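Local atomic coordinates of phosphoenolpyruvate--protein phosphotransferase (Escherichia coli, PDB entry 5T12), a protein that probably transfers the phosphoryl group of phosphoenolpyruvate to the carrier protein NPr in the nitrogen-metabolic phosphotransferase system, the chain here being its Enzyme I N-terminal domain. Residues F54-S58 / F73-S77. The protein carries 1 engineered substitution. Numbering follows the deposited sequence.
Sequences FRRYS and FDLYS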
loop_
_atom_site.group_PDB
_atom_site.type_symbol
_atom_site.label_atom_id
_atom_site.label_comp_id
_atom_site.label_asym_id
_atom_site.label_seq_id
_atom_site.Cartn_x
_atom_site.Cartn_y
_atom_site.Cartn_z
ATOM N N PHE A 54 -7.029 -8.904 5.975
ATOM C CA PHE A 54 -6.638 -8.432 7.300
ATOM C C PHE A 54 -6.575 -9.572 8.308
ATOM O O PHE A 54 -5.839 -9.485 9.297
ATOM C CB PHE A 54 -7.612 -7.356 7.781
ATOM C CG PHE A 54 -7.264 -5.973 7.318
ATOM C CD1 PHE A 54 -7.376 -5.623 5.983
ATOM C CD2 PHE A 54 -6.831 -5.017 8.222
ATOM C CE1 PHE A 54 -7.056 -4.346 5.557
ATOM C CE2 PHE A 54 -6.508 -3.741 7.803
ATOM C CZ PHE A 54 -6.621 -3.405 6.469
ATOM N N ARG A 55 -7.334 -10.644 8.075
ATOM C CA ARG A 55 -7.358 -11.756 9.019
ATOM C C ARG A 55 -6.034 -12.515 9.012
ATOM O O ARG A 55 -5.502 -12.862 10.073
ATOM C CB ARG A 55 -8.529 -12.688 8.698
ATOM C CG ARG A 55 -9.222 -13.273 9.926
ATOM C CD ARG A 55 -10.515 -14.015 9.580
ATOM N NE ARG A 55 -11.659 -13.121 9.412
ATOM C CZ ARG A 55 -12.347 -12.983 8.282
ATOM N NH1 ARG A 55 -12.013 -13.689 7.213
ATOM N NH2 ARG A 55 -13.376 -12.146 8.223
ATOM N N ARG A 56 -5.477 -12.775 7.823
ATOM C CA ARG A 56 -4.222 -13.518 7.751
ATOM C C ARG A 56 -3.029 -12.660 8.151
ATOM O O ARG A 56 -2.061 -13.177 8.718
ATOM C CB ARG A 56 -3.999 -14.078 6.345
ATOM C CG ARG A 56 -5.168 -13.931 5.392
ATOM C CD ARG A 56 -6.216 -15.015 5.601
ATOM N NE ARG A 56 -6.364 -15.857 4.419
ATOM C CZ ARG A 56 -5.718 -17.004 4.238
ATOM N NH1 ARG A 56 -5.909 -17.710 3.132
ATOM N NH2 ARG A 56 -4.880 -17.448 5.165
ATOM N N TYR A 57 -3.070 -11.358 7.853
ATOM C CA TYR A 57 -1.947 -10.492 8.194
ATOM C C TYR A 57 -1.746 -10.421 9.703
ATOM O O TYR A 57 -0.618 -10.547 10.191
ATOM C CB TYR A 57 -2.160 -9.098 7.603
ATOM C CG TYR A 57 -1.724 -8.978 6.158
ATOM C CD1 TYR A 57 -0.747 -9.817 5.636
ATOM C CD2 TYR A 57 -2.289 -8.029 5.317
ATOM C CE1 TYR A 57 -0.345 -9.713 4.317
ATOM C CE2 TYR A 57 -1.892 -7.916 3.995
ATOM C CZ TYR A 57 -0.920 -8.761 3.503
ATOM O OH TYR A 57 -0.523 -8.653 2.190
ATOM N N SER A 58 -2.831 -10.228 10.458
ATOM C CA SER A 58 -2.730 -10.259 11.914
ATOM C C SER A 58 -2.323 -11.638 12.417
ATOM O O SER A 58 -1.627 -11.746 13.434
ATOM C CB SER A 58 -4.055 -9.830 12.542
ATOM O OG SER A 58 -5.134 -10.592 12.029
ATOM N N PHE A 73 -4.563 -4.660 12.992
ATOM C CA PHE A 73 -5.119 -5.379 11.851
ATOM C C PHE A 73 -6.246 -6.313 12.269
ATOM O O PHE A 73 -7.126 -6.620 11.458
ATOM C CB PHE A 73 -4.016 -6.157 11.132
ATOM C CG PHE A 73 -3.427 -5.427 9.958
ATOM C CD1 PHE A 73 -2.685 -4.272 10.140
ATOM C CD2 PHE A 73 -3.613 -5.902 8.670
ATOM C CE1 PHE A 73 -2.145 -3.601 9.059
ATOM C CE2 PHE A 73 -3.075 -5.236 7.585
ATOM C CZ PHE A 73 -2.339 -4.083 7.780
ATOM N N ASP A 74 -6.241 -6.770 13.524
ATOM C CA ASP A 74 -7.330 -7.616 14.001
ATOM C C ASP A 74 -8.617 -6.817 14.158
ATOM O O ASP A 74 -9.695 -7.281 13.767
ATOM C CB ASP A 74 -6.945 -8.274 15.325
ATOM C CG ASP A 74 -7.976 -9.280 15.795
ATOM O OD1 ASP A 74 -8.504 -10.030 14.948
ATOM O OD2 ASP A 74 -8.264 -9.316 17.010
ATOM N N LEU A 75 -8.523 -5.612 14.729
ATOM C CA LEU A 75 -9.703 -4.768 14.889
ATOM C C LEU A 75 -10.281 -4.360 13.540
ATOM O O LEU A 75 -11.504 -4.323 13.365
ATOM C CB LEU A 75 -9.355 -3.530 15.714
ATOM C CG LEU A 75 -8.985 -3.754 17.180
ATOM C CD1 LEU A 75 -8.636 -2.436 17.852
ATOM C CD2 LEU A 75 -10.125 -4.445 17.911
ATOM N N TYR A 76 -9.416 -4.050 12.571
ATOM C CA TYR A 76 -9.902 -3.607 11.268
ATOM C C TYR A 76 -10.557 -4.742 10.492
ATOM O O TYR A 76 -11.441 -4.492 9.664
ATOM C CB TYR A 76 -8.759 -2.991 10.462
ATOM C CG TYR A 76 -8.351 -1.626 10.964
ATOM C CD1 TYR A 76 -9.246 -0.835 11.671
ATOM C CD2 TYR A 76 -7.076 -1.129 10.735
ATOM C CE1 TYR A 76 -8.886 0.412 12.135
ATOM C CE2 TYR A 76 -6.705 0.120 11.196
ATOM C CZ TYR A 76 -7.615 0.886 11.896
ATOM O OH TYR A 76 -7.258 2.131 12.361
ATOM N N SER A 77 -10.143 -5.987 10.740
ATOM C CA SER A 77 -10.833 -7.120 10.134
ATOM C C SER A 77 -12.252 -7.256 10.672
ATOM O O SER A 77 -13.147 -7.711 9.953
ATOM C CB SER A 77 -10.043 -8.406 10.370
ATOM O OG SER A 77 -9.868 -8.654 11.754
#
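Phe54 and Phe73 lay their rings against each other in an offset stack, centroids 4.5 Å apart and planes tilted by 21°. The side chains cross at about a right angle and come closest at Phe54 CD2 and Phe73 CD2, 3.4 Å apart, each ring over one face of the other and displaced toward its rim. Phe54 sets CG anti to its carbonyl carbon (chi1 -86°), keeping the ring beside its own backbone N; its CE2 also meets Tyr76 CB at 3.6 Å. Tyr57, three residues on, runs beside Phe73 and points the same way, its CB 3.7 Å from Phe73 CD2, but the two rings meet obliquely. Phenylalanine suits the centre, filling it without a polar group to satisfy, and Phe61 extends the aromatic cluster. Tyr76 contributes its methylene here, while its hydroxyl bonds to Asp128. Small serines let the backbones draw near: Ser77 CB touches Phe54 CB at 3.7 Å, and Ser58 CB reaches Phe73 CB at 3.9 Å. The Ser58 hydroxyl can turn back to Phe54 O or Arg55 O. With axes 8.3 Å apart and 160° between directions, this is an antiparallel helical hairpin, covered by Leu132 and Met191, in the helical subdomain of the Enzyme I N-terminal domain.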